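Fatty acid-binding protein 2 (Manduca sexta, PDB 1MDC) binds a single fatty acid molecule within the interior of its beta-barrel, in a 1:1 molar ratio. Local coordinates at residues Y3-D17 against I30-A44. Residues are numbered along the deposited sequence; the frame is centred on the assembly and turned at random. Where two conformers were deposited one is given.
With SO4 (sulfate ion), chain B.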
# COMPACT_ATOMS: atom_id res chain seq x y z
N TYR A 3 4.22 16.04 1.55
CA TYR A 3 4.65 14.66 1.65
C TYR A 3 5.59 14.19 0.55
O TYR A 3 6.33 13.23 0.73
CB TYR A 3 3.38 13.71 1.70
CG TYR A 3 2.49 13.74 0.45
CD1 TYR A 3 1.44 14.63 0.33
CD2 TYR A 3 2.75 12.85 -0.61
CE1 TYR A 3 0.65 14.65 -0.83
CE2 TYR A 3 1.98 12.85 -1.77
CZ TYR A 3 0.92 13.77 -1.86
OH TYR A 3 0.12 13.79 -2.99
N LEU A 4 5.55 14.86 -0.60
CA LEU A 4 6.40 14.47 -1.70
C LEU A 4 7.87 14.48 -1.30
O LEU A 4 8.32 15.43 -0.68
CB LEU A 4 6.14 15.40 -2.89
CG LEU A 4 4.71 15.25 -3.38
CD1 LEU A 4 4.52 16.26 -4.45
CD2 LEU A 4 4.49 13.85 -4.02
N GLY A 5 8.61 13.42 -1.64
CA GLY A 5 10.04 13.30 -1.33
C GLY A 5 10.42 12.89 0.10
O GLY A 5 11.60 12.71 0.37
N LYS A 6 9.45 12.74 1.02
CA LYS A 6 9.77 12.34 2.38
C LYS A 6 9.70 10.82 2.48
O LYS A 6 8.91 10.18 1.78
CB LYS A 6 8.68 12.79 3.39
CG LYS A 6 8.66 14.25 3.76
CD LYS A 6 7.56 14.69 4.74
CE LYS A 6 7.81 16.11 5.14
NZ LYS A 6 8.36 16.82 3.99
N VAL A 7 10.52 10.23 3.35
CA VAL A 7 10.46 8.79 3.50
C VAL A 7 9.60 8.50 4.73
O VAL A 7 9.89 9.01 5.81
CB VAL A 7 11.90 8.17 3.65
CG1 VAL A 7 11.82 6.68 4.04
CG2 VAL A 7 12.62 8.31 2.35
N TYR A 8 8.54 7.71 4.59
CA TYR A 8 7.68 7.37 5.70
C TYR A 8 7.98 5.93 6.10
O TYR A 8 8.08 5.06 5.24
CB TYR A 8 6.21 7.46 5.30
CG TYR A 8 5.74 8.92 5.16
CD1 TYR A 8 5.95 9.61 3.95
CD2 TYR A 8 5.10 9.58 6.20
CE1 TYR A 8 5.52 10.93 3.79
CE2 TYR A 8 4.66 10.91 6.06
CZ TYR A 8 4.87 11.57 4.86
OH TYR A 8 4.45 12.87 4.73
N SER A 9 8.16 5.70 7.39
CA SER A 9 8.47 4.39 7.93
C SER A 9 7.33 3.90 8.81
O SER A 9 6.75 4.66 9.59
CB SER A 9 9.66 4.44 8.90
OG SER A 9 10.75 4.95 8.22
N LEU A 10 7.03 2.61 8.72
CA LEU A 10 5.96 2.06 9.54
C LEU A 10 6.23 2.13 11.04
O LEU A 10 7.28 1.70 11.51
CB LEU A 10 5.78 0.56 9.17
CG LEU A 10 4.62 -0.07 9.96
CD1 LEU A 10 3.28 0.26 9.23
CD2 LEU A 10 4.85 -1.55 9.86
N VAL A 11 5.25 2.65 11.78
CA VAL A 11 5.39 2.75 13.22
C VAL A 11 4.44 1.82 13.97
O VAL A 11 4.75 1.40 15.06
CB VAL A 11 5.45 4.14 13.80
CG1 VAL A 11 6.60 4.83 13.13
CG2 VAL A 11 4.22 4.89 13.50
N LYS A 12 3.30 1.48 13.40
CA LYS A 12 2.34 0.60 14.08
C LYS A 12 1.26 0.17 13.10
O LYS A 12 1.06 0.82 12.08
CB LYS A 12 1.71 1.47 15.17
CG LYS A 12 0.40 1.06 15.79
CD LYS A 12 -0.13 2.13 16.75
CE LYS A 12 -1.62 2.32 16.56
NZ LYS A 12 -2.25 3.18 17.57
N GLN A 13 0.55 -0.91 13.40
CA GLN A 13 -0.51 -1.34 12.50
C GLN A 13 -1.53 -2.10 13.34
O GLN A 13 -1.15 -2.64 14.39
CB GLN A 13 0.02 -2.21 11.33
CG GLN A 13 0.83 -3.38 11.80
CD GLN A 13 1.58 -3.97 10.65
OE1 GLN A 13 1.55 -3.43 9.56
NE2 GLN A 13 2.24 -5.09 10.87
N GLU A 14 -2.80 -2.14 12.88
CA GLU A 14 -3.87 -2.81 13.58
C GLU A 14 -4.69 -3.63 12.61
O GLU A 14 -4.95 -3.15 11.52
CB GLU A 14 -4.83 -1.72 14.16
CG GLU A 14 -4.08 -0.80 15.06
CD GLU A 14 -4.90 0.33 15.57
OE1 GLU A 14 -5.33 1.14 14.64
OE2 GLU A 14 -5.13 0.46 16.72
N ASN A 15 -5.09 -4.85 13.02
CA ASN A 15 -5.92 -5.73 12.20
C ASN A 15 -5.31 -6.11 10.86
O ASN A 15 -6.03 -6.54 9.96
CB ASN A 15 -7.35 -5.14 11.99
CG ASN A 15 -8.09 -4.98 13.32
OD1 ASN A 15 -7.77 -5.65 14.31
ND2 ASN A 15 -9.06 -4.09 13.35
N PHE A 16 -4.00 -5.95 10.73
CA PHE A 16 -3.36 -6.29 9.47
C PHE A 16 -3.38 -7.80 9.23
O PHE A 16 -3.56 -8.28 8.13
CB PHE A 16 -1.99 -5.63 9.33
CG PHE A 16 -1.30 -5.69 7.96
CD1 PHE A 16 -1.97 -5.29 6.82
CD2 PHE A 16 0.03 -6.12 7.88
CE1 PHE A 16 -1.31 -5.32 5.57
CE2 PHE A 16 0.69 -6.17 6.64
CZ PHE A 16 0.00 -5.77 5.50
N ASP A 17 -3.19 -8.58 10.26
CA ASP A 17 -3.22 -10.02 10.07
C ASP A 17 -4.58 -10.48 9.55
O ASP A 17 -4.72 -11.37 8.71
CB ASP A 17 -2.88 -10.67 11.42
CG ASP A 17 -2.86 -12.20 11.35
OD1 ASP A 17 -1.68 -12.68 11.03
OD2 ASP A 17 -3.81 -12.93 11.58
N ILE A 30 2.03 -14.53 5.21
CA ILE A 30 1.39 -13.74 6.21
C ILE A 30 2.39 -13.37 7.30
O ILE A 30 2.48 -12.24 7.73
CB ILE A 30 0.17 -14.43 6.75
CG1 ILE A 30 -0.96 -14.35 5.75
CG2 ILE A 30 -0.22 -13.79 8.06
CD1 ILE A 30 -2.25 -15.07 6.25
N GLN A 31 3.18 -14.33 7.75
CA GLN A 31 4.18 -14.06 8.78
C GLN A 31 5.23 -13.04 8.31
O GLN A 31 5.65 -12.14 9.05
CB GLN A 31 4.85 -15.40 9.26
CG GLN A 31 5.94 -15.30 10.37
CD GLN A 31 6.65 -16.64 10.66
OE1 GLN A 31 7.09 -17.36 9.75
NE2 GLN A 31 6.77 -16.99 11.94
N ALA A 32 5.68 -13.18 7.08
CA ALA A 32 6.67 -12.27 6.58
C ALA A 32 6.08 -10.86 6.49
O ALA A 32 6.70 -9.88 6.89
CB ALA A 32 7.20 -12.75 5.23
N LEU A 33 4.87 -10.74 5.96
CA LEU A 33 4.28 -9.41 5.84
C LEU A 33 4.04 -8.72 7.15
O LEU A 33 4.25 -7.51 7.30
CB LEU A 33 3.02 -9.37 4.97
CG LEU A 33 3.38 -9.61 3.50
CD1 LEU A 33 2.08 -9.89 2.75
CD2 LEU A 33 4.03 -8.33 2.91
N VAL A 34 3.58 -9.48 8.13
CA VAL A 34 3.30 -8.86 9.41
C VAL A 34 4.57 -8.48 10.14
O VAL A 34 4.56 -7.63 11.01
CB VAL A 34 2.29 -9.55 10.38
CG1 VAL A 34 1.07 -10.05 9.68
CG2 VAL A 34 2.91 -10.57 11.27
N SER A 35 5.66 -9.12 9.81
CA SER A 35 6.89 -8.79 10.53
C SER A 35 7.66 -7.65 9.82
O SER A 35 8.63 -7.12 10.38
CB SER A 35 7.84 -9.98 10.66
OG SER A 35 8.42 -10.26 9.40
N ASP A 36 7.25 -7.30 8.60
CA ASP A 36 7.97 -6.27 7.85
C ASP A 36 7.98 -4.90 8.51
O ASP A 36 7.09 -4.58 9.28
CB ASP A 36 7.13 -6.13 6.55
CG ASP A 36 7.71 -5.40 5.35
OD1 ASP A 36 8.99 -5.30 5.39
OD2 ASP A 36 7.02 -4.99 4.43
N LYS A 37 8.99 -4.09 8.18
CA LYS A 37 9.11 -2.72 8.69
C LYS A 37 9.37 -1.91 7.42
O LYS A 37 10.47 -1.40 7.20
CB LYS A 37 10.26 -2.54 9.69
CG LYS A 37 9.99 -3.16 11.07
CD LYS A 37 8.91 -2.42 11.89
CE LYS A 37 8.57 -2.97 13.28
NZ LYS A 37 7.41 -2.30 13.96
N PRO A 38 8.36 -1.82 6.55
CA PRO A 38 8.51 -1.10 5.29
C PRO A 38 8.58 0.42 5.39
O PRO A 38 8.18 1.02 6.38
CB PRO A 38 7.22 -1.38 4.50
CG PRO A 38 6.14 -1.62 5.54
CD PRO A 38 6.92 -2.12 6.79
N THR A 39 9.11 1.02 4.32
CA THR A 39 9.24 2.46 4.19
C THR A 39 8.71 2.79 2.81
O THR A 39 8.74 1.95 1.91
CB THR A 39 10.62 3.12 4.32
OG1 THR A 39 11.38 2.85 3.14
CG2 THR A 39 11.32 2.64 5.60
N GLN A 40 8.22 4.01 2.63
CA GLN A 40 7.73 4.37 1.32
C GLN A 40 7.92 5.87 1.04
O GLN A 40 7.76 6.71 1.93
CB GLN A 40 6.35 3.84 1.02
CG GLN A 40 5.33 4.39 1.94
CD GLN A 40 4.02 3.91 1.45
OE1 GLN A 40 3.42 4.49 0.56
NE2 GLN A 40 3.59 2.83 2.04
N LYS A 41 8.30 6.21 -0.19
CA LYS A 41 8.55 7.59 -0.60
C LYS A 41 7.90 7.81 -1.94
O LYS A 41 8.09 6.99 -2.82
CB LYS A 41 10.03 7.68 -0.86
CG LYS A 41 10.50 9.10 -1.25
CD LYS A 41 12.02 9.29 -1.34
CE LYS A 41 12.73 8.82 -2.60
NZ LYS A 41 14.19 8.74 -2.40
N MET A 42 7.13 8.89 -2.07
CA MET A 42 6.43 9.23 -3.31
C MET A 42 7.01 10.51 -3.91
O MET A 42 7.33 11.40 -3.14
CB MET A 42 4.91 9.51 -3.01
CG MET A 42 4.18 9.39 -4.30
SD MET A 42 2.43 9.32 -3.97
CE MET A 42 1.68 10.15 -5.37
N GLU A 43 7.14 10.56 -5.25
CA GLU A 43 7.68 11.71 -6.01
C GLU A 43 6.77 12.02 -7.18
O GLU A 43 6.12 11.12 -7.70
CB GLU A 43 9.10 11.56 -6.48
CG GLU A 43 9.89 11.27 -5.24
CD GLU A 43 11.27 11.75 -5.16
OE1 GLU A 43 12.09 10.99 -5.82
OE2 GLU A 43 11.57 12.70 -4.50
N ALA A 44 6.70 13.29 -7.57
CA ALA A 44 5.89 13.76 -8.69
C ALA A 44 6.85 14.01 -9.84
O ALA A 44 7.96 14.52 -9.64
CB ALA A 44 4.99 14.96 -8.35
S SO4 B . 0.96 1.40 -1.67
O1 SO4 B . 0.85 2.55 -2.57
O2 SO4 B . 1.55 1.82 -0.42
O3 SO4 B . -0.36 0.84 -1.36
O4 SO4 B . 1.84 0.37 -2.31
O HOH W 1 6.66 10.44 0.46
O HOH W 2 4.46 -5.21 8.56
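M42 O accepts a nearly straight bond from G5 N (2.8 Å, 175° at the hydrogen), and L4 CA adds a CA-H...O contact to M42 O at 3.5 Å. Here the loop before strand 8-14 meets strand 39-44 in the beta-barrel of the fatty acid-binding proteins. The two strands run antiparallel. Y8 and Q40 form a hydrogen-bonded pair, with Y8 N to Q40 O at 2.9 Å and Q40 N to Y8 O at 2.8 Å. L10 N extends the ladder to P38 O. Between G5 and Y8 a water replaces a direct bond: it accepts from M42 N and donates to K6 O and Y3 O. On the inner side, the Q40 amide binds the palmitate through NE2 and K106 through OE1. Its bond to a sulfate oxygen is weak.

K41 CG lies anti to the backbone N (chi1 -178°), which carries the chain along the loop. CG comes to K6 O. K41 CD touches V7 CG2 at 3.9 Å and lies near G5 O. A serine in place of K41 would probably leave V7 CG2 without this aliphatic neighbour. Where the ladder ends, L10 CD2 packs on P38 CD at 3.7 Å. Beyond the strands, F16 turns its ring edge to L33 O, at the helices that close the barrel. Q13 OE1 is hydrogen-bonded to R128 NE, on a palmitate-binding residue, while Q13 NE2 donates to a second water at 3.2 Å.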